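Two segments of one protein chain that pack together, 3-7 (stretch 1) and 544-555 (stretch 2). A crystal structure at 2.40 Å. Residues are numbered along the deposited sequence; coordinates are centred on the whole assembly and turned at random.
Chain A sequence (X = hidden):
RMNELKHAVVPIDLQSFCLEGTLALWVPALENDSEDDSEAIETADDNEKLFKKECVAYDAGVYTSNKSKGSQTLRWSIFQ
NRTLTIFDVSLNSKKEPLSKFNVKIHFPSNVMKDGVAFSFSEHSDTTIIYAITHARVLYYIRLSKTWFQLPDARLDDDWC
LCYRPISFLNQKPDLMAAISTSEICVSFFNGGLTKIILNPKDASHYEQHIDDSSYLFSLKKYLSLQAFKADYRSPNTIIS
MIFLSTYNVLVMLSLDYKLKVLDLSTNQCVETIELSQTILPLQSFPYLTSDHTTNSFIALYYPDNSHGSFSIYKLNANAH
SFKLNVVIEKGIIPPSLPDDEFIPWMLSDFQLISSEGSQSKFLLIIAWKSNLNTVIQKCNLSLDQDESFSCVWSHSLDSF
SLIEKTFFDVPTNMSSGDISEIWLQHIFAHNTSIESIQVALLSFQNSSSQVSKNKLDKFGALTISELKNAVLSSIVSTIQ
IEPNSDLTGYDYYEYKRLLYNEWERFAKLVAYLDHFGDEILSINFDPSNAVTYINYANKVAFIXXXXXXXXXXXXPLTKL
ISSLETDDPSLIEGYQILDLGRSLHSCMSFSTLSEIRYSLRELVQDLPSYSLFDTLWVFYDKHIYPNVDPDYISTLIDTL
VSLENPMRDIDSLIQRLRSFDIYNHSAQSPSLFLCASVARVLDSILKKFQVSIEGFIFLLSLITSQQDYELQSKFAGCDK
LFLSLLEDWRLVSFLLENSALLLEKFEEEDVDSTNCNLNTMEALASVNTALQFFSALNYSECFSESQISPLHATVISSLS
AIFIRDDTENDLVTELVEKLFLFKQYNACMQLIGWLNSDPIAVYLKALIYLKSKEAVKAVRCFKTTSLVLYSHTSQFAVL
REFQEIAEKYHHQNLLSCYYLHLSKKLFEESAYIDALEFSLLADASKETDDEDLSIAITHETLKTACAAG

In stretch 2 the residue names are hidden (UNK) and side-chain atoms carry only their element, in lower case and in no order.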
ATOM      1  N   ASN A   3     -32.187  -7.647   1.232  1.00 72.02           N
ATOM      2  CA  ASN A   3     -30.781  -7.536   1.644  1.00 76.41           C
ATOM      3  C   ASN A   3     -29.801  -7.417   0.474  1.00 75.59           C
ATOM      4  O   ASN A   3     -30.037  -7.961  -0.609  1.00 73.92           O
ATOM      5  CB  ASN A   3     -30.384  -8.717   2.539  1.00 77.24           C
ATOM      6  CG  ASN A   3     -30.680  -8.470   4.010  1.00 88.15           C
ATOM      7  OD1 ASN A   3     -31.271  -7.451   4.386  1.00 85.37           O
ATOM      8  ND2 ASN A   3     -30.263  -9.409   4.856  1.00 71.89           N
ATOM      9  N   GLU A   4     -28.707  -6.693   0.700  1.00 65.14           N
ATOM     10  CA  GLU A   4     -27.683  -6.524  -0.320  1.00 68.36           C
ATOM     11  C   GLU A   4     -26.536  -7.513  -0.125  1.00 71.04           C
ATOM     12  O   GLU A   4     -26.135  -7.800   1.001  1.00 73.32           O
ATOM     13  CB  GLU A   4     -27.157  -5.090  -0.329  1.00 69.22           C
ATOM     14  CG  GLU A   4     -26.449  -4.705  -1.621  1.00 76.61           C
ATOM     15  CD  GLU A   4     -25.812  -3.328  -1.562  1.00 89.37           C
ATOM     16  OE1 GLU A   4     -26.418  -2.407  -0.975  1.00104.11           O
ATOM     17  OE2 GLU A   4     -24.703  -3.166  -2.112  1.00 86.34           O
ATOM     18  N   LEU A   5     -26.032  -8.044  -1.236  1.00 67.06           N
ATOM     19  CA  LEU A   5     -24.843  -8.886  -1.235  1.00 65.87           C
ATOM     20  C   LEU A   5     -23.650  -8.110  -1.785  1.00 62.04           C
ATOM     21  O   LEU A   5     -23.765  -7.410  -2.786  1.00 61.20           O
ATOM     22  CB  LEU A   5     -25.061 -10.137  -2.085  1.00 55.08           C
ATOM     23  CG  LEU A   5     -26.225 -11.069  -1.755  1.00 62.82           C
ATOM     24  CD1 LEU A   5     -26.322 -12.124  -2.846  1.00 58.87           C
ATOM     25  CD2 LEU A   5     -26.080 -11.709  -0.379  1.00 59.10           C
ATOM     26  N   LYS A   6     -22.510  -8.233  -1.116  1.00 54.56           N
ATOM     27  CA  LYS A   6     -21.271  -7.651  -1.606  1.00 64.94           C
ATOM     28  C   LYS A   6     -20.253  -8.742  -1.834  1.00 60.68           C
ATOM     29  O   LYS A   6     -20.418  -9.870  -1.361  1.00 77.28           O
ATOM     30  CB  LYS A   6     -20.732  -6.609  -0.626  1.00 61.65           C
ATOM     31  CG  LYS A   6     -21.300  -5.228  -0.871  1.00 62.09           C
ATOM     32  CD  LYS A   6     -21.427  -4.452   0.423  1.00 79.70           C
ATOM     33  CE  LYS A   6     -22.346  -3.252   0.259  1.00 77.07           C
ATOM     34  NZ  LYS A   6     -21.838  -2.300  -0.766  1.00 79.04           N
ATOM     35  N   HIS A   7     -19.201  -8.415  -2.566  1.00 58.14           N
ATOM     36  CA  HIS A   7     -18.140  -9.381  -2.775  1.00 55.57           C
ATOM     37  C   HIS A   7     -16.775  -8.830  -2.497  1.00 49.20           C
ATOM     38  O   HIS A   7     -16.561  -7.617  -2.513  1.00 47.81           O
ATOM     39  CB  HIS A   7     -18.254 -10.035  -4.158  1.00 56.48           C
ATOM     40  CG  HIS A   7     -18.057  -9.090  -5.324  1.00 61.23           C
ATOM     41  ND1 HIS A   7     -18.189  -7.756  -5.219  1.00 67.96           N
ATOM     42  CD2 HIS A   7     -17.764  -9.350  -6.662  1.00 68.75           C
ATOM     43  CE1 HIS A   7     -17.964  -7.187  -6.418  1.00 70.69           C
ATOM     44  NE2 HIS A   7     -17.705  -8.164  -7.300  1.00 70.15           N
ATOM     45  N   UNK A 544     -20.280 -11.840   0.520  1.00 52.63           N
ATOM     46  CA  UNK A 544     -20.272 -11.406   1.917  1.00 54.10           C
ATOM     47  C   UNK A 544     -21.418 -10.439   2.186  1.00 59.17           C
ATOM     48  O   UNK A 544     -21.929  -9.793   1.264  1.00 59.12           O
ATOM     49  n   UNK A 544     -17.019  -7.576   1.591  1.00 44.48           N
ATOM     50  c   UNK A 544     -18.923 -10.774   2.302  1.00 65.40           C
ATOM     51  n   UNK A 544     -18.558  -6.695   3.077  1.00 44.56           N
ATOM     52  c   UNK A 544     -17.661  -6.529   2.109  1.00 44.70           C
ATOM     53  c   UNK A 544     -18.486  -9.583   1.457  1.00 56.60           C
ATOM     54  n   UNK A 544     -17.411  -5.306   1.651  1.00 39.13           N
ATOM     55  c   UNK A 544     -17.209  -8.965   2.016  1.00 46.84           C
ATOM     56  N   UNK A 545     -21.828 -10.370   3.450  1.00 76.38           N
ATOM     57  CA  UNK A 545     -22.831  -9.411   3.906  1.00 63.97           C
ATOM     58  C   UNK A 545     -22.160  -8.067   4.151  1.00 60.55           C
ATOM     59  O   UNK A 545     -20.994  -8.024   4.552  1.00 60.58           O
ATOM     60  o   UNK A 545     -24.889 -11.650   5.990  1.00 82.72           O
ATOM     61  c   UNK A 545     -24.484 -11.029   4.986  1.00 79.43           C
ATOM     62  o   UNK A 545     -24.867 -11.305   3.827  1.00 80.04           O
ATOM     63  c   UNK A 545     -23.496  -9.889   5.206  1.00 62.94           C
ATOM     64  N   UNK A 546     -22.893  -6.966   3.919  1.00 54.10           N
ATOM     65  CA  UNK A 546     -22.330  -5.658   4.229  1.00 62.56           C
ATOM     66  C   UNK A 546     -22.252  -5.462   5.735  1.00 65.82           C
ATOM     67  O   UNK A 546     -23.105  -5.980   6.464  1.00 62.93           O
ATOM     68  c   UNK A 546     -24.278  -6.867   3.428  1.00 56.60           C
ATOM     69  c   UNK A 546     -23.351  -4.668   3.632  1.00 67.10           C
ATOM     70  c   UNK A 546     -24.331  -5.486   2.852  1.00 67.34           C
ATOM     71  N   UNK A 547     -21.233  -4.741   6.198  1.00 54.26           N
ATOM     72  CA  UNK A 547     -21.193  -4.316   7.591  1.00 48.57           C
ATOM     73  C   UNK A 547     -22.006  -3.037   7.667  1.00 52.30           C
ATOM     74  O   UNK A 547     -22.231  -2.384   6.638  1.00 56.13           O
ATOM     75  c   UNK A 547     -17.748  -7.287   8.754  1.00 59.95           C
ATOM     76  c   UNK A 547     -18.860  -5.314   7.881  1.00 66.82           C
ATOM     77  o   UNK A 547     -16.403  -8.643   7.282  1.00 65.24           O
ATOM     78  c   UNK A 547     -18.566  -6.175   8.940  1.00 66.62           C
ATOM     79  c   UNK A 547     -17.212  -7.543   7.497  1.00 58.01           C
ATOM     80  c   UNK A 547     -17.493  -6.704   6.437  1.00 60.30           C
ATOM     81  c   UNK A 547     -19.756  -4.104   8.076  1.00 52.46           C
ATOM     82  c   UNK A 547     -18.307  -5.599   6.631  1.00 63.82           C
ATOM     83  N   UNK A 548     -22.469  -2.696   8.871  1.00 50.66           N
ATOM     84  CA  UNK A 548     -23.245  -1.473   9.101  1.00 49.15           C
ATOM     85  C   UNK A 548     -22.639  -0.242   8.446  1.00 45.85           C
ATOM     86  O   UNK A 548     -23.350   0.570   7.841  1.00 44.79           O
ATOM     87  c   UNK A 548     -24.656  -1.696  11.308  1.00 64.25           C
ATOM     88  c   UNK A 548     -24.619  -1.237  12.757  1.00 62.10           C
ATOM     89  c   UNK A 548     -25.914  -1.197  10.613  1.00 57.96           C
ATOM     90  c   UNK A 548     -23.400  -1.204  10.598  1.00 59.56           C
ATOM     91  N   UNK A 549     -21.321  -0.116   8.568  1.00 46.33           N
ATOM     92  CA  UNK A 549     -20.595   1.028   8.029  1.00 46.28           C
ATOM     93  C   UNK A 549     -20.843   1.185   6.520  1.00 45.02           C
ATOM     94  O   UNK A 549     -21.012   2.302   6.027  1.00 49.84           O
ATOM     95  c   UNK A 549     -19.086   0.970   8.404  1.00 37.34           C
ATOM     96  c   UNK A 549     -18.388  -0.203   7.732  1.00 36.98           C
ATOM     97  c   UNK A 549     -18.390   2.300   8.101  1.00 37.53           C
ATOM     98  c   UNK A 549     -18.941   3.463   8.894  1.00 34.92           C
ATOM     99  N   UNK A 550     -20.907   0.058   5.811  1.00 42.43           N
ATOM    100  CA  UNK A 550     -21.181   0.048   4.373  1.00 54.80           C
ATOM    101  C   UNK A 550     -22.574   0.587   4.043  1.00 50.77           C
ATOM    102  O   UNK A 550     -22.692   1.504   3.230  1.00 48.65           O
ATOM    103  o   UNK A 550     -18.922  -3.010   2.089  1.00 55.32           O
ATOM    104  c   UNK A 550     -20.965  -1.348   3.783  1.00 53.17           C
ATOM    105  c   UNK A 550     -19.249  -3.143   3.289  1.00 54.33           C
ATOM    106  o   UNK A 550     -19.307  -4.245   3.866  1.00 58.83           O
ATOM    107  c   UNK A 550     -19.585  -1.908   4.092  1.00 57.24           C
ATOM    108  N   UNK A 551     -23.607   0.040   4.688  1.00 46.31           N
ATOM    109  CA  UNK A 551     -24.987   0.559   4.576  1.00 50.62           C
ATOM    110  C   UNK A 551     -25.078   2.075   4.805  1.00 52.35           C
ATOM    111  O   UNK A 551     -25.790   2.778   4.089  1.00 53.28           O
ATOM    112  c   UNK A 551     -25.917  -0.147   5.568  1.00 59.53           C
ATOM    113  o   UNK A 551     -25.731  -1.551   5.553  1.00 77.52           O
ATOM    114  N   UNK A 552     -24.345   2.572   5.797  1.00 64.86           N
ATOM    115  CA  UNK A 552     -24.359   3.999   6.132  1.00 71.43           C
ATOM    116  C   UNK A 552     -23.567   4.878   5.164  1.00 71.47           C
ATOM    117  O   UNK A 552     -23.741   6.096   5.151  1.00 67.83           O
ATOM    118  c   UNK A 552     -26.814   3.232  10.520  1.00 92.40           C
ATOM    119  c   UNK A 552     -26.758   4.517  10.006  1.00104.02           C
ATOM    120  c   UNK A 552     -23.878   4.222   7.567  1.00 68.66           C
ATOM    121  c   UNK A 552     -24.978   2.595   9.127  1.00 86.62           C
ATOM    122  c   UNK A 552     -25.924   2.271  10.079  1.00 81.92           C
ATOM    123  c   UNK A 552     -25.807   4.833   9.051  1.00102.43           C
ATOM    124  c   UNK A 552     -24.904   3.877   8.604  1.00 89.73           C
ATOM    125  N   UNK A 553     -22.696   4.264   4.367  1.00 71.50           N
ATOM    126  CA  UNK A 553     -21.895   4.997   3.388  1.00 70.95           C
ATOM    127  C   UNK A 553     -22.701   5.247   2.117  1.00 68.44           C
ATOM    128  O   UNK A 553     -22.859   6.393   1.697  1.00 86.94           O
ATOM    129  c   UNK A 553     -20.611   4.231   3.059  1.00 76.01           C
ATOM    130  o   UNK A 553     -19.261   4.847   1.188  1.00 77.10           O
ATOM    131  c   UNK A 553     -19.563   5.097   2.379  1.00 83.63           C
ATOM    132  o   UNK A 553     -19.026   6.011   3.043  1.00 81.71           O
ATOM    133  N   UNK A 554     -23.207   4.172   1.514  1.00 69.90           N
ATOM    134  CA  UNK A 554     -23.988   4.270   0.281  1.00 86.08           C
ATOM    135  C   UNK A 554     -25.441   4.672   0.547  1.00 89.41           C
ATOM    136  O   UNK A 554     -26.086   4.153   1.463  1.00 80.65           O
ATOM    137  c   UNK A 554     -23.998   1.691   0.248  1.00 92.65           C
ATOM    138  o   UNK A 554     -23.575  -0.383  -0.832  1.00103.54           O
ATOM    139  c   UNK A 554     -23.891   2.981  -0.549  1.00 73.05           C
ATOM    140  o   UNK A 554     -21.830   0.731  -0.085  1.00 83.67           O
ATOM    141  c   UNK A 554     -23.067   0.606  -0.263  1.00103.59           C
ATOM    142  N   UNK A 555     -25.926   5.597  -0.281  1.00 93.57           N
ATOM    143  CA  UNK A 555     -27.208   6.303  -0.100  1.00112.93           C
ATOM    144  C   UNK A 555     -28.449   5.383  -0.033  1.00100.73           C
ATOM    145  O   UNK A 555     -28.325   4.164  -0.181  1.00106.92           O
ATOM    146  o   UNK A 555     -24.454   9.250  -0.407  1.00106.57           O
ATOM    147  c   UNK A 555     -25.673   9.148  -0.666  1.00112.10           C
ATOM    148  o   UNK A 555     -26.535   9.900  -0.161  1.00106.92           O
ATOM    149  c   UNK A 555     -27.381   7.336  -1.232  1.00102.05           C
ATOM    150  c   UNK A 555     -26.113   8.076  -1.652  1.00104.93           C
TER

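At position 544 the side chain has four carbons and three nitrogens: three carbons in a row, a nitrogen, then a carbon bearing two more nitrogens. The backbone pairs with Lys 6 in an antiparallel bridge: Lys 6 N gives a hydrogen bond to O of 544 at 2.9 Å, and N of 544 gives one to Lys 6 O at 2.7 Å. The two side chains leave on the same face of the sheet, and Lys 6 CB lies over one face of the flat end group, 4.1 Å from the carbon of 544 that bears the two terminal nitrogens. That ending is a guanidinium, so the residue is Arg 544. A flat charged group suits this place because its face can pack on aliphatic carbon while its nitrogens bond in the plane.

Position 545 has two carbons, the second with two oxygens. Its CA-to-CB bond points away from stretch 1, and one oxygen of 545 comes only to 4.4 Å from Leu 5 CD2. This short carboxylate is Asp 545; an exposed position tolerates such a charge.

At 546, three carbons close a ring onto the backbone nitrogen. The ring carbon of 546 bonded to that nitrogen sits 3.2 Å from Glu 4 O, and CB of 546 lies 3.7 Å from Lys 6 CD. The residue is Pro 546, whose compact ring meets stretch 1 by packing.

Position 547 shows one carbon, then a six-carbon ring bearing an oxygen, and the ring stays clear of stretch 1: Tyr 547. It occupies the N-cap position of the helix that follows, and its partly exposed place allows the hydroxyl to meet solvent.

Position 548 has four carbons forked at the second, Leu 548; 549 also has four, but forked at the first with one arm two carbons long, Ile 549. Both are out of reach of stretch 1. Ile 549 is buried, where a branched hydrocarbon is at home.

Position 550 has three carbons, the third with two oxygens. Its CA-to-CB bond points toward stretch 1, and one oxygen of 550 lies 3.3 Å from Lys 6 CD. This is Glu 550, a buried carboxylate whose charge is compensated by a paired salt bridge: Arg 544 NH1 donates to Glu 550 OE1 (2.7 Å) and Arg 544 NH2 to Glu 550 OE2 (2.8 Å). Tyr 547 N also donates to Glu 550 OE1, at 3.1 Å.

Position 551, one carbon and one oxygen, is Ser 551, small and polar on a partly exposed helix; 552, one carbon and a plain six-carbon ring, is Phe 552, hydrophobic and buried; 553, two carbons ending in two oxygens, is Asp 553, its charge partly exposed. None touches stretch 1.

Position 554 again has three carbons and two oxygens, one oxygen of 554 lying 2.6 Å from Lys 6 NZ. It is Glu 554, long enough to make this hydrogen-bonded salt bridge. Position 555 has the same composition but is out of reach: Glu 555, exposed and free to meet solvent.

The contact centres on Lys 6: its backbone pairs with Arg 544, its aliphatic chain packs against Pro 546, and its amine binds Glu 554. Glu 4 OE2 lies 3.3 Å from Glu 554 OE2, an unfavourable pairing of like charges that Lys 6 NZ offsets by bridging both carboxylates, weakly on the Glu 4 side.

Stretch 2, residues 544-555: RDPYLIESFDEE
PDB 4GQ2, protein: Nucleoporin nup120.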